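Local coordinates for protein sulfate transporter 4.1, chloroplastic (Arabidopsis thaliana, PDB 7LHV) that carries sulfate across the membrane together with protons and may play a role in regulating sulfate assimilation, at residues Ala555-Thr560 with Lys598-Gln603; Glu592-Tyr597 with Val623-Lys628; Ile225-Gly230 with Ile429-Leu434; Ala113-Lys118 with Ala435-Ser440. All coordinates share one frame; numbering follows the deposited sequence.

Overall arrangement
The four contacts fall into two pairs on opposite sides of the chain's centre. Interactions 1 and 2 lie in the STAS domain and share helix 584-599; their centres are about 15 Å apart, and a probable hydrogen bond from Ile-602 N to Tyr-597 O joins them. Interactions 3 and 4 lie in the membrane domain, with centres only about 9 Å apart, and share helix 431-443, which meets helix 206-229 in one contact and helix 91-119 in the other. Interaction 4 is the one beside the bound sulfate, about 4 Å from the Tyr-116 side chain. The centres of interactions 1 and 4 are about 72 Å apart; interaction 1 also meets the second subunit.

Interaction 1 (Ala555-Thr560 with Lys598-Gln603); sequences AVDKYT and KTRDIQ
Asp-557 OD1 is gripped by two arginines: NE of Arg-600, 3.2 Å away, and the guanidinium of Arg-360 of the second subunit. Its sister oxygen OD2 takes the straighter bond, from Arg-600 NH2 at 2.6 Å with an N-H...O angle of 157°, on the syn lone pair and close to the guanidinium plane. Arg-600 holds the carboxylate side-on, one nitrogen to each oxygen, although the two planes are turned 31° apart and the NE bond is the more tilted. A bend at chi2 (87°) brings the guanidinium over to the aspartate, while NH1 bonds to the carbonyl of the second subunit's Ala-357. A leucine in place of Arg-600 would probably cost Asp-557 both bonds of this grip and leave the Ala-357 carbonyl without this donor. Beside the salt bridge, Val-556 lays CG1 4.1 Å from Arg-600 CG and CG2 3.8 Å from Ile-602 CD1. Asp-601, with positive phi, ends helix 584-599 in a Schellman motif and turns the chain toward strand 603-606. Val-556 and Ile-602 both rest on Ile-569 of strand 569-575, so helix 542-560 and the end of helix 584-599 meet over the STAS sheet, with Arg-360 and Ala-357 of the second subunit meeting Asp-557 and Arg-600.

Interaction 2 (Glu592-Tyr597 with Val623-Lys628); sequences ELYQEY and VELVGK
Helix 584-599 and the last turn of helix 622-626 come nearest at Tyr-594 and Val-626, whose CA atoms are 7.3 Å apart. From helix 584-599 the contact is carried by the Tyr-594 ring. With CG anti to the backbone N (chi1 168°), Tyr-594 reaches across to the other helix and sets one face of its ring against Val-626. The CG1 methyl of Val-626 stands over the middle of that face, 3.5 Å from the ring centroid and 13° off the normal, a CH-pi contact. Leu-625 lies farther round the ring, its CD2 3.7 Å from Tyr-594 CD2 and its CG 3.7 Å from Tyr-594 CE2; the two side chains lie alongside, pointing opposite ways. The phenol oxygen passes 3.6 Å from Leu-625 O without forming a hydrogen bond. Both helices belong to the STAS fold, in which helices pack around a mixed beta sheet, and Tyr-594 also touches Leu-604 of strand 603-606. An alanine in place of Tyr-594 would probably open a gap between the two helices and deprive the Val-626 methyl of its aromatic partner. Val-626 also touches Phe-631. Gly-627 then ends helix 622-626 with phi at 101°, a conformation in which a CB would be jammed against the carbonyl oxygen of Val-626.

Interaction 3 (Ile225-Gly230 with Ile429-Leu434); sequences IKYFLG and IPQCAL
Polar groups meeting aromatic edges make up the first part of this contact, between Tyr-227 and Phe-228 of helix 206-229 and the first turn of helix 431-443. The amide end of Gln-431 arrives at the edge of the Tyr-227 ring on the CD1-CE1 side, the two planes 74° apart and the side chains crossing at about a right angle. Gln-431, with CG beside the backbone N (chi1 -61°) and the chain extended beyond it, carries its amide out to that edge. One residue along the same helix, the Phe-228 ring turns its edge to a backbone carbonyl, with CE1 3.4 Å from Cys-432 O. No hydrogen bond joins the segments. By analogy with other SLC26 transporters, both helices probably belong to the gate domain, and here they run close, with the CA atoms of Tyr-227 and Cys-432 5.3 Å apart. Apolar packing makes up the rest. Gln-431 CB lies 4.0 Å from Tyr-227 CD1, and Cys-432 CB is 4.5 Å from Phe-228 CD1. Within its own segment Tyr-227 has Lys-226 CG over one face, offset toward the rim. Pro-430 occupies the N-cap of helix 431-443, and Gly-230 is the first residue after helix 206-229. Lys-118 of helix 91-119 touches both Tyr-227 and Gln-431, while Phe-258 and Met-260 of helix 255-277 pack against Phe-228 and Cys-432 respectively.

Interaction 4 (Ala113-Lys118 with Ala435-Ser440); sequences AMSYAK and AAIVIS
Two membrane helices cross almost perpendicularly here: segments 113-118 and 435-440 of helices 91-119 and 431-443 make a signed angle of -93°, their axes 8.8 Å apart at closest approach. The small side chain of Ser-115 sits at the crossing, its CA 6.1 Å from that of Val-438. Its CB meets Val-438 CG2 at 3.5 Å, and the same methyl also lies against the Ser-115 carbonyl oxygen. The hydroxyl is placed beside the backbone N (chi1 -57°), which lets it hydrogen-bond back to the carbonyl of Pro-111 one turn earlier; across the contact OG meets only hydrocarbon, with Ile-437 CG2 at 3.5 Å. Tyr-116 adds a looser touch, its CD1 4.4 Å from Val-438 CG2, the methyl approaching the ring obliquely. On the other helix Ile-437 packs against Leu-268 of helix 255-277. The Tyr-116 side chain touches Tyr-385 and lies about 4 Å from the bound sulfate. As in other SLC26 transporters, helix 91-119 probably belongs to the core domain and helix 431-443 to the gate domain, and this crossing is consistent with the core-gate interface that flanks the anion site in such transporters.

Interaction 1 (Ala555-Thr560 with Lys598-Gln603)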
loop_
_atom_site.group_PDB
_atom_site.type_symbol
_atom_site.label_atom_id
_atom_site.label_comp_id
_atom_site.label_asym_id
_atom_site.label_seq_id
_atom_site.Cartn_x
_atom_site.Cartn_y
_atom_site.Cartn_z
ATOM N N ALA A 555 17.676 -20.405 19.829
ATOM C CA ALA A 555 17.651 -21.042 21.142
ATOM C C ALA A 555 18.574 -22.255 21.185
ATOM O O ALA A 555 19.273 -22.477 22.179
ATOM C CB ALA A 555 16.222 -21.443 21.505
ATOM N N VAL A 556 18.586 -23.053 20.114
ATOM C CA VAL A 556 19.478 -24.210 20.057
ATOM C C VAL A 556 20.937 -23.766 20.074
ATOM O O VAL A 556 21.781 -24.384 20.734
ATOM C CB VAL A 556 19.158 -25.071 18.821
ATOM C CG1 VAL A 556 20.249 -26.102 18.588
ATOM C CG2 VAL A 556 17.815 -25.752 18.990
ATOM N N ASP A 557 21.256 -22.701 19.339
ATOM C CA ASP A 557 22.620 -22.179 19.332
ATOM C C ASP A 557 23.026 -21.690 20.716
ATOM O O ASP A 557 24.159 -21.917 21.157
ATOM C CB ASP A 557 22.750 -21.052 18.309
ATOM C CG ASP A 557 22.514 -21.523 16.890
ATOM O OD1 ASP A 557 22.717 -22.724 16.620
ATOM O OD2 ASP A 557 22.126 -20.691 16.044
ATOM N N LYS A 558 22.113 -21.011 21.415
ATOM C CA LYS A 558 22.396 -20.579 22.780
ATOM C C LYS A 558 22.613 -21.774 23.700
ATOM O O LYS A 558 23.501 -21.752 24.561
ATOM C CB LYS A 558 21.257 -19.704 23.299
ATOM C CG LYS A 558 21.325 -18.257 22.842
ATOM C CD LYS A 558 20.156 -17.459 23.392
ATOM C CE LYS A 558 20.279 -15.986 23.043
ATOM N NZ LYS A 558 19.040 -15.232 23.378
ATOM N N TYR A 559 21.805 -22.825 23.539
ATOM C CA TYR A 559 21.972 -24.027 24.349
ATOM C C TYR A 559 23.329 -24.676 24.103
ATOM O O TYR A 559 24.003 -25.102 25.046
ATOM C CB TYR A 559 20.849 -25.021 24.053
ATOM C CG TYR A 559 19.531 -24.690 24.714
ATOM C CD1 TYR A 559 19.488 -23.965 25.898
ATOM C CD2 TYR A 559 18.329 -25.098 24.152
ATOM C CE1 TYR A 559 18.284 -23.660 26.506
ATOM C CE2 TYR A 559 17.121 -24.798 24.752
ATOM C CZ TYR A 559 17.104 -24.078 25.928
ATOM O OH TYR A 559 15.903 -23.778 26.528
ATOM N N THR A 560 23.743 -24.759 22.836
ATOM C CA THR A 560 25.024 -25.374 22.510
ATOM C C THR A 560 26.206 -24.487 22.875
ATOM O O THR A 560 27.321 -24.996 23.029
ATOM C CB THR A 560 25.085 -25.721 21.022
ATOM O OG1 THR A 560 24.887 -24.535 20.245
ATOM C CG2 THR A 560 24.015 -26.744 20.667
ATOM N N LYS A 598 17.895 -29.291 9.613
ATOM C CA LYS A 598 18.850 -30.384 9.439
ATOM C C LYS A 598 20.259 -29.966 9.836
ATOM O O LYS A 598 21.013 -30.769 10.398
ATOM C CB LYS A 598 18.832 -30.894 7.997
ATOM C CG LYS A 598 17.513 -31.492 7.522
ATOM C CD LYS A 598 17.269 -32.861 8.168
ATOM C CE LYS A 598 16.410 -32.815 9.419
ATOM N NZ LYS A 598 16.135 -34.189 9.924
ATOM N N THR A 599 20.637 -28.720 9.549
ATOM C CA THR A 599 21.933 -28.235 10.011
ATOM C C THR A 599 22.000 -28.223 11.534
ATOM O O THR A 599 23.031 -28.569 12.121
ATOM C CB THR A 599 22.207 -26.840 9.449
ATOM O OG1 THR A 599 22.216 -26.898 8.019
ATOM C CG2 THR A 599 23.552 -26.324 9.934
ATOM N N ARG A 600 20.904 -27.848 12.190
ATOM C CA ARG A 600 20.833 -27.794 13.643
ATOM C C ARG A 600 20.348 -29.097 14.262
ATOM O O ARG A 600 20.146 -29.149 15.480
ATOM C CB ARG A 600 19.916 -26.653 14.087
ATOM C CG ARG A 600 20.641 -25.410 14.559
ATOM C CD ARG A 600 20.957 -24.498 13.392
ATOM N NE ARG A 600 21.205 -23.128 13.820
ATOM C CZ ARG A 600 21.505 -22.133 12.999
ATOM N NH1 ARG A 600 21.605 -22.322 11.695
ATOM N NH2 ARG A 600 21.708 -20.918 13.499
ATOM N N ASP A 601 20.150 -30.141 13.455
ATOM C CA ASP A 601 19.651 -31.434 13.929
ATOM C C ASP A 601 18.255 -31.305 14.539
ATOM O O ASP A 601 17.978 -31.826 15.622
ATOM C CB ASP A 601 20.625 -32.073 14.923
ATOM C CG ASP A 601 20.400 -33.560 15.087
ATOM O OD1 ASP A 601 19.633 -34.138 14.290
ATOM O OD2 ASP A 601 20.990 -34.150 16.016
ATOM N N ILE A 602 17.366 -30.605 13.837
ATOM C CA ILE A 602 15.973 -30.443 14.234
ATOM C C ILE A 602 15.095 -31.031 13.139
ATOM O O ILE A 602 15.347 -30.811 11.950
ATOM C CB ILE A 602 15.615 -28.966 14.488
ATOM C CG1 ILE A 602 16.491 -28.381 15.595
ATOM C CG2 ILE A 602 14.155 -28.820 14.855
ATOM C CD1 ILE A 602 16.464 -26.874 15.652
ATOM N N GLN A 603 14.078 -31.788 13.540
ATOM C CA GLN A 603 13.160 -32.417 12.602
ATOM C C GLN A 603 11.969 -31.504 12.346
ATOM O O GLN A 603 11.375 -30.970 13.288
ATOM C CB GLN A 603 12.678 -33.761 13.143
ATOM C CG GLN A 603 11.774 -34.521 12.198
ATOM C CD GLN A 603 12.361 -34.643 10.812
ATOM O OE1 GLN A 603 13.411 -35.252 10.620
ATOM N NE2 GLN A 603 11.690 -34.051 9.835
#

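Interaction 2 (Glu592-Tyr597 with Val623-Lys628)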
loop_
_atom_site.group_PDB
_atom_site.type_symbol
_atom_site.label_atom_id
_atom_site.label_comp_id
_atom_site.label_asym_id
_atom_site.label_seq_id
_atom_site.Cartn_x
_atom_site.Cartn_y
_atom_site.Cartn_z
ATOM N N GLU A 592 13.871 -23.862 3.030
ATOM C CA GLU A 592 15.052 -23.269 3.653
ATOM C C GLU A 592 15.100 -23.561 5.150
ATOM O O GLU A 592 16.159 -23.911 5.687
ATOM C CB GLU A 592 15.087 -21.764 3.399
ATOM C CG GLU A 592 15.321 -21.390 1.949
ATOM C CD GLU A 592 15.284 -19.892 1.723
ATOM O OE1 GLU A 592 15.190 -19.142 2.717
ATOM O OE2 GLU A 592 15.348 -19.465 0.551
ATOM N N LEU A 593 13.968 -23.418 5.842
ATOM C CA LEU A 593 13.932 -23.723 7.271
ATOM C C LEU A 593 14.155 -25.202 7.537
ATOM O O LEU A 593 14.779 -25.564 8.538
ATOM C CB LEU A 593 12.620 -23.252 7.902
ATOM C CG LEU A 593 12.478 -21.789 8.334
ATOM C CD1 LEU A 593 13.471 -21.503 9.443
ATOM C CD2 LEU A 593 12.689 -20.807 7.206
ATOM N N TYR A 594 13.657 -26.081 6.665
ATOM C CA TYR A 594 13.937 -27.501 6.847
ATOM C C TYR A 594 15.427 -27.789 6.720
ATOM O O TYR A 594 15.990 -28.566 7.501
ATOM C CB TYR A 594 13.156 -28.338 5.841
ATOM C CG TYR A 594 13.632 -29.766 5.802
ATOM C CD1 TYR A 594 13.405 -30.619 6.870
ATOM C CD2 TYR A 594 14.334 -30.256 4.712
ATOM C CE1 TYR A 594 13.847 -31.923 6.846
ATOM C CE2 TYR A 594 14.780 -31.559 4.680
ATOM C CZ TYR A 594 14.534 -32.388 5.748
ATOM O OH TYR A 594 14.977 -33.690 5.720
ATOM N N GLN A 595 16.084 -27.176 5.732
ATOM C CA GLN A 595 17.522 -27.372 5.582
ATOM C C GLN A 595 18.280 -26.834 6.790
ATOM O O GLN A 595 19.206 -27.482 7.293
ATOM C CB GLN A 595 18.010 -26.710 4.294
ATOM C CG GLN A 595 17.547 -27.417 3.032
ATOM C CD GLN A 595 17.891 -26.650 1.773
ATOM O OE1 GLN A 595 18.113 -25.442 1.811
ATOM N NE2 GLN A 595 17.934 -27.352 0.648
ATOM N N GLU A 596 17.891 -25.654 7.279
ATOM C CA GLU A 596 18.550 -25.097 8.457
ATOM C C GLU A 596 18.300 -25.949 9.698
ATOM O O GLU A 596 19.154 -26.007 10.589
ATOM C CB GLU A 596 18.089 -23.661 8.696
ATOM C CG GLU A 596 18.498 -22.682 7.613
ATOM C CD GLU A 596 17.911 -21.300 7.828
ATOM O OE1 GLU A 596 17.300 -21.071 8.891
ATOM O OE2 GLU A 596 18.061 -20.441 6.934
ATOM N N TYR A 597 17.136 -26.595 9.782
ATOM C CA TYR A 597 16.857 -27.489 10.901
ATOM C C TYR A 597 17.701 -28.755 10.822
ATOM O O TYR A 597 18.166 -29.262 11.849
ATOM C CB TYR A 597 15.368 -27.825 10.938
ATOM C CG TYR A 597 14.511 -26.717 11.505
ATOM C CD1 TYR A 597 15.053 -25.758 12.343
ATOM C CD2 TYR A 597 13.162 -26.632 11.202
ATOM C CE1 TYR A 597 14.278 -24.744 12.860
ATOM C CE2 TYR A 597 12.380 -25.619 11.717
ATOM C CZ TYR A 597 12.943 -24.680 12.546
ATOM O OH TYR A 597 12.173 -23.668 13.065
ATOM N N VAL A 623 7.614 -32.448 -0.280
ATOM C CA VAL A 623 7.311 -33.765 0.279
ATOM C C VAL A 623 8.480 -34.715 0.066
ATOM O O VAL A 623 8.867 -35.462 0.973
ATOM C CB VAL A 623 6.014 -34.324 -0.332
ATOM C CG1 VAL A 623 5.827 -35.777 0.067
ATOM C CG2 VAL A 623 4.825 -33.500 0.111
ATOM N N GLU A 624 9.062 -34.705 -1.134
ATOM C CA GLU A 624 10.216 -35.554 -1.401
ATOM C C GLU A 624 11.438 -35.103 -0.613
ATOM O O GLU A 624 12.257 -35.937 -0.212
ATOM C CB GLU A 624 10.521 -35.567 -2.896
ATOM C CG GLU A 624 9.443 -36.219 -3.746
ATOM C CD GLU A 624 9.311 -37.706 -3.484
ATOM O OE1 GLU A 624 10.334 -38.349 -3.162
ATOM O OE2 GLU A 624 8.185 -38.234 -3.600
ATOM N N LEU A 625 11.582 -33.796 -0.386
ATOM C CA LEU A 625 12.753 -33.292 0.326
ATOM C C LEU A 625 12.713 -33.672 1.801
ATOM O O LEU A 625 13.708 -34.154 2.354
ATOM C CB LEU A 625 12.854 -31.776 0.164
ATOM C CG LEU A 625 13.853 -31.075 1.085
ATOM C CD1 LEU A 625 15.269 -31.271 0.583
ATOM C CD2 LEU A 625 13.528 -29.599 1.204
ATOM N N VAL A 626 11.571 -33.465 2.460
ATOM C CA VAL A 626 11.484 -33.725 3.894
ATOM C C VAL A 626 11.023 -35.140 4.216
ATOM O O VAL A 626 11.174 -35.584 5.364
ATOM C CB VAL A 626 10.550 -32.721 4.590
ATOM C CG1 VAL A 626 10.938 -31.299 4.241
ATOM C CG2 VAL A 626 9.114 -32.992 4.216
ATOM N N GLY A 627 10.466 -35.861 3.249
ATOM C CA GLY A 627 10.003 -37.209 3.499
ATOM C C GLY A 627 8.505 -37.284 3.705
ATOM O O GLY A 627 7.924 -36.443 4.394
ATOM N N LYS A 628 7.869 -38.294 3.109
ATOM C CA LYS A 628 6.424 -38.435 3.240
ATOM C C LYS A 628 6.029 -38.880 4.645
ATOM O O LYS A 628 4.907 -38.609 5.087
ATOM C CB LYS A 628 5.900 -39.420 2.194
ATOM C CG LYS A 628 4.396 -39.631 2.217
ATOM C CD LYS A 628 3.663 -38.384 1.750
ATOM C CE LYS A 628 2.163 -38.621 1.667
ATOM N NZ LYS A 628 1.430 -37.385 1.274
#

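Interaction 3 (Ile225-Gly230 with Ile429-Leu434)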
loop_
_atom_site.group_PDB
_atom_site.type_symbol
_atom_site.label_atom_id
_atom_site.label_comp_id
_atom_site.label_asym_id
_atom_site.label_seq_id
_atom_site.Cartn_x
_atom_site.Cartn_y
_atom_site.Cartn_z
ATOM N N ILE A 225 -16.710 32.519 5.213
ATOM C CA ILE A 225 -16.905 33.664 6.101
ATOM C C ILE A 225 -16.577 34.983 5.403
ATOM O O ILE A 225 -16.962 36.055 5.887
ATOM C CB ILE A 225 -16.065 33.499 7.388
ATOM C CG1 ILE A 225 -16.490 34.512 8.452
ATOM C CG2 ILE A 225 -14.601 33.708 7.092
ATOM C CD1 ILE A 225 -17.892 34.302 8.970
ATOM N N LYS A 226 -15.878 34.935 4.264
ATOM C CA LYS A 226 -15.507 36.165 3.572
ATOM C C LYS A 226 -16.728 36.920 3.062
ATOM O O LYS A 226 -16.697 38.151 2.966
ATOM C CB LYS A 226 -14.549 35.854 2.421
ATOM C CG LYS A 226 -15.201 35.245 1.195
ATOM C CD LYS A 226 -14.158 34.797 0.191
ATOM C CE LYS A 226 -14.795 34.088 -0.988
ATOM N NZ LYS A 226 -13.773 33.488 -1.886
ATOM N N TYR A 227 -17.804 36.207 2.723
ATOM C CA TYR A 227 -19.030 36.883 2.315
ATOM C C TYR A 227 -19.689 37.577 3.498
ATOM O O TYR A 227 -20.287 38.648 3.344
ATOM C CB TYR A 227 -19.989 35.888 1.669
ATOM C CG TYR A 227 -19.445 35.249 0.416
ATOM C CD1 TYR A 227 -19.470 35.923 -0.795
ATOM C CD2 TYR A 227 -18.892 33.978 0.446
ATOM C CE1 TYR A 227 -18.971 35.346 -1.943
ATOM C CE2 TYR A 227 -18.388 33.394 -0.696
ATOM C CZ TYR A 227 -18.430 34.082 -1.888
ATOM O OH TYR A 227 -17.929 33.504 -3.031
ATOM N N PHE A 228 -19.606 36.971 4.683
ATOM C CA PHE A 228 -20.093 37.636 5.885
ATOM C C PHE A 228 -19.286 38.893 6.173
ATOM O O PHE A 228 -19.848 39.939 6.513
ATOM C CB PHE A 228 -20.024 36.688 7.081
ATOM C CG PHE A 228 -21.109 35.650 7.113
ATOM C CD1 PHE A 228 -21.797 35.299 5.967
ATOM C CD2 PHE A 228 -21.435 35.018 8.299
ATOM C CE1 PHE A 228 -22.784 34.342 6.005
ATOM C CE2 PHE A 228 -22.423 34.064 8.341
ATOM C CZ PHE A 228 -23.098 33.724 7.192
ATOM N N LEU A 229 -17.960 38.806 6.040
ATOM C CA LEU A 229 -17.104 39.950 6.337
ATOM C C LEU A 229 -17.366 41.101 5.378
ATOM O O LEU A 229 -17.403 42.268 5.788
ATOM C CB LEU A 229 -15.636 39.533 6.284
ATOM C CG LEU A 229 -15.188 38.496 7.310
ATOM C CD1 LEU A 229 -13.737 38.125 7.078
ATOM C CD2 LEU A 229 -15.391 39.022 8.717
ATOM N N GLY A 230 -17.552 40.799 4.097
ATOM C CA GLY A 230 -17.825 41.805 3.096
ATOM C C GLY A 230 -16.647 42.205 2.238
ATOM O O GLY A 230 -16.831 42.980 1.292
ATOM N N ILE A 429 -31.041 37.269 -4.956
ATOM C CA ILE A 429 -30.548 36.501 -3.816
ATOM C C ILE A 429 -29.214 37.080 -3.362
ATOM O O ILE A 429 -28.273 37.163 -4.164
ATOM C CB ILE A 429 -30.408 35.012 -4.165
ATOM C CG1 ILE A 429 -31.775 34.400 -4.458
ATOM C CG2 ILE A 429 -29.720 34.268 -3.037
ATOM C CD1 ILE A 429 -31.709 32.960 -4.902
ATOM N N PRO A 430 -29.085 37.497 -2.106
ATOM C CA PRO A 430 -27.789 37.979 -1.621
ATOM C C PRO A 430 -26.762 36.858 -1.566
ATOM O O PRO A 430 -27.093 35.689 -1.370
ATOM C CB PRO A 430 -28.106 38.508 -0.216
ATOM C CG PRO A 430 -29.589 38.694 -0.194
ATOM C CD PRO A 430 -30.139 37.635 -1.088
ATOM N N GLN A 431 -25.496 37.234 -1.754
ATOM C CA GLN A 431 -24.418 36.255 -1.670
ATOM C C GLN A 431 -24.188 35.794 -0.238
ATOM O O GLN A 431 -23.790 34.644 -0.012
ATOM C CB GLN A 431 -23.133 36.837 -2.256
ATOM C CG GLN A 431 -23.247 37.224 -3.716
ATOM C CD GLN A 431 -21.998 37.902 -4.236
ATOM O OE1 GLN A 431 -22.045 38.646 -5.212
ATOM N NE2 GLN A 431 -20.870 37.639 -3.591
ATOM N N CYS A 432 -24.422 36.671 0.739
ATOM C CA CYS A 432 -24.271 36.271 2.133
ATOM C C CYS A 432 -25.270 35.190 2.515
ATOM O O CYS A 432 -24.975 34.351 3.370
ATOM C CB CYS A 432 -24.416 37.485 3.049
ATOM S SG CYS A 432 -26.046 38.243 3.029
ATOM N N ALA A 433 -26.450 35.179 1.888
ATOM C CA ALA A 433 -27.406 34.101 2.136
ATOM C C ALA A 433 -26.858 32.758 1.674
ATOM O O ALA A 433 -26.974 31.752 2.384
ATOM C CB ALA A 433 -28.733 34.407 1.444
ATOM N N LEU A 434 -26.256 32.717 0.484
ATOM C CA LEU A 434 -25.655 31.480 0.000
ATOM C C LEU A 434 -24.483 31.061 0.878
ATOM O O LEU A 434 -24.283 29.867 1.139
ATOM C CB LEU A 434 -25.213 31.644 -1.452
ATOM C CG LEU A 434 -26.288 32.084 -2.447
ATOM C CD1 LEU A 434 -25.737 32.070 -3.859
ATOM C CD2 LEU A 434 -27.515 31.201 -2.343
#

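Interaction 4 (Ala113-Lys118 with Ala435-Ser440)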
loop_
_atom_site.group_PDB
_atom_site.type_symbol
_atom_site.label_atom_id
_atom_site.label_comp_id
_atom_site.label_asym_id
_atom_site.label_seq_id
_atom_site.Cartn_x
_atom_site.Cartn_y
_atom_site.Cartn_z
ATOM N N ALA A 113 -27.762 23.776 -4.377
ATOM C CA ALA A 113 -27.015 23.677 -5.625
ATOM C C ALA A 113 -26.349 25.000 -5.971
ATOM O O ALA A 113 -25.159 25.038 -6.308
ATOM C CB ALA A 113 -27.939 23.226 -6.755
ATOM N N MET A 114 -27.097 26.106 -5.879
ATOM C CA MET A 114 -26.488 27.404 -6.172
ATOM C C MET A 114 -25.382 27.741 -5.175
ATOM O O MET A 114 -24.329 28.268 -5.558
ATOM C CB MET A 114 -27.547 28.503 -6.194
ATOM C CG MET A 114 -28.546 28.381 -7.328
ATOM S SD MET A 114 -29.731 29.734 -7.351
ATOM C CE MET A 114 -30.774 29.302 -5.963
ATOM N N SER A 115 -25.600 27.442 -3.892
ATOM C CA SER A 115 -24.593 27.742 -2.878
ATOM C C SER A 115 -23.313 26.948 -3.109
ATOM O O SER A 115 -22.207 27.487 -2.985
ATOM C CB SER A 115 -25.159 27.454 -1.492
ATOM O OG SER A 115 -26.342 28.195 -1.264
ATOM N N TYR A 116 -23.442 25.663 -3.446
ATOM C CA TYR A 116 -22.264 24.847 -3.710
ATOM C C TYR A 116 -21.555 25.278 -4.984
ATOM O O TYR A 116 -20.322 25.222 -5.051
ATOM C CB TYR A 116 -22.654 23.375 -3.796
ATOM C CG TYR A 116 -23.123 22.792 -2.488
ATOM C CD1 TYR A 116 -22.649 23.278 -1.281
ATOM C CD2 TYR A 116 -24.042 21.757 -2.461
ATOM C CE1 TYR A 116 -23.077 22.748 -0.085
ATOM C CE2 TYR A 116 -24.475 21.221 -1.271
ATOM C CZ TYR A 116 -23.990 21.718 -0.086
ATOM O OH TYR A 116 -24.421 21.185 1.102
ATOM N N ALA A 117 -22.305 25.698 -6.007
ATOM C CA ALA A 117 -21.665 26.237 -7.202
ATOM C C ALA A 117 -20.870 27.488 -6.874
ATOM O O ALA A 117 -19.766 27.687 -7.394
ATOM C CB ALA A 117 -22.710 26.536 -8.272
ATOM N N LYS A 118 -21.417 28.351 -6.016
ATOM C CA LYS A 118 -20.666 29.520 -5.569
ATOM C C LYS A 118 -19.417 29.110 -4.799
ATOM O O LYS A 118 -18.369 29.754 -4.912
ATOM C CB LYS A 118 -21.554 30.415 -4.710
ATOM C CG LYS A 118 -22.400 31.389 -5.501
ATOM C CD LYS A 118 -21.540 32.459 -6.146
ATOM C CE LYS A 118 -20.920 33.360 -5.098
ATOM N NZ LYS A 118 -21.950 34.176 -4.402
ATOM N N ALA A 435 -23.691 32.031 1.341
ATOM C CA ALA A 435 -22.604 31.709 2.259
ATOM C C ALA A 435 -23.136 31.104 3.551
ATOM O O ALA A 435 -22.567 30.142 4.078
ATOM C CB ALA A 435 -21.778 32.957 2.554
ATOM N N ALA A 436 -24.228 31.662 4.078
ATOM C CA ALA A 436 -24.830 31.116 5.288
ATOM C C ALA A 436 -25.358 29.709 5.050
ATOM O O ALA A 436 -25.262 28.846 5.927
ATOM C CB ALA A 436 -25.949 32.032 5.779
ATOM N N ILE A 437 -25.922 29.460 3.868
ATOM C CA ILE A 437 -26.404 28.117 3.549
ATOM C C ILE A 437 -25.248 27.126 3.521
ATOM O O ILE A 437 -25.356 26.013 4.050
ATOM C CB ILE A 437 -27.178 28.126 2.218
ATOM C CG1 ILE A 437 -28.525 28.821 2.395
ATOM C CG2 ILE A 437 -27.385 26.715 1.718
ATOM C CD1 ILE A 437 -29.239 29.075 1.100
ATOM N N VAL A 438 -24.124 27.506 2.908
ATOM C CA VAL A 438 -22.964 26.616 2.874
ATOM C C VAL A 438 -22.435 26.365 4.282
ATOM O O VAL A 438 -22.073 25.233 4.634
ATOM C CB VAL A 438 -21.865 27.186 1.958
ATOM C CG1 VAL A 438 -20.638 26.296 1.996
ATOM C CG2 VAL A 438 -22.365 27.299 0.548
ATOM N N ILE A 439 -22.367 27.414 5.103
ATOM C CA ILE A 439 -21.869 27.259 6.467
ATOM C C ILE A 439 -22.771 26.324 7.261
ATOM O O ILE A 439 -22.294 25.454 7.998
ATOM C CB ILE A 439 -21.739 28.633 7.145
ATOM C CG1 ILE A 439 -20.580 29.418 6.539
ATOM C CG2 ILE A 439 -21.532 28.472 8.636
ATOM C CD1 ILE A 439 -20.511 30.845 7.013
ATOM N N SER A 440 -24.089 26.485 7.123
ATOM C CA SER A 440 -25.022 25.598 7.808
ATOM C C SER A 440 -24.889 24.165 7.310
ATOM O O SER A 440 -24.979 23.216 8.097
ATOM C CB SER A 440 -26.452 26.100 7.619
ATOM O OG SER A 440 -27.391 25.176 8.137
#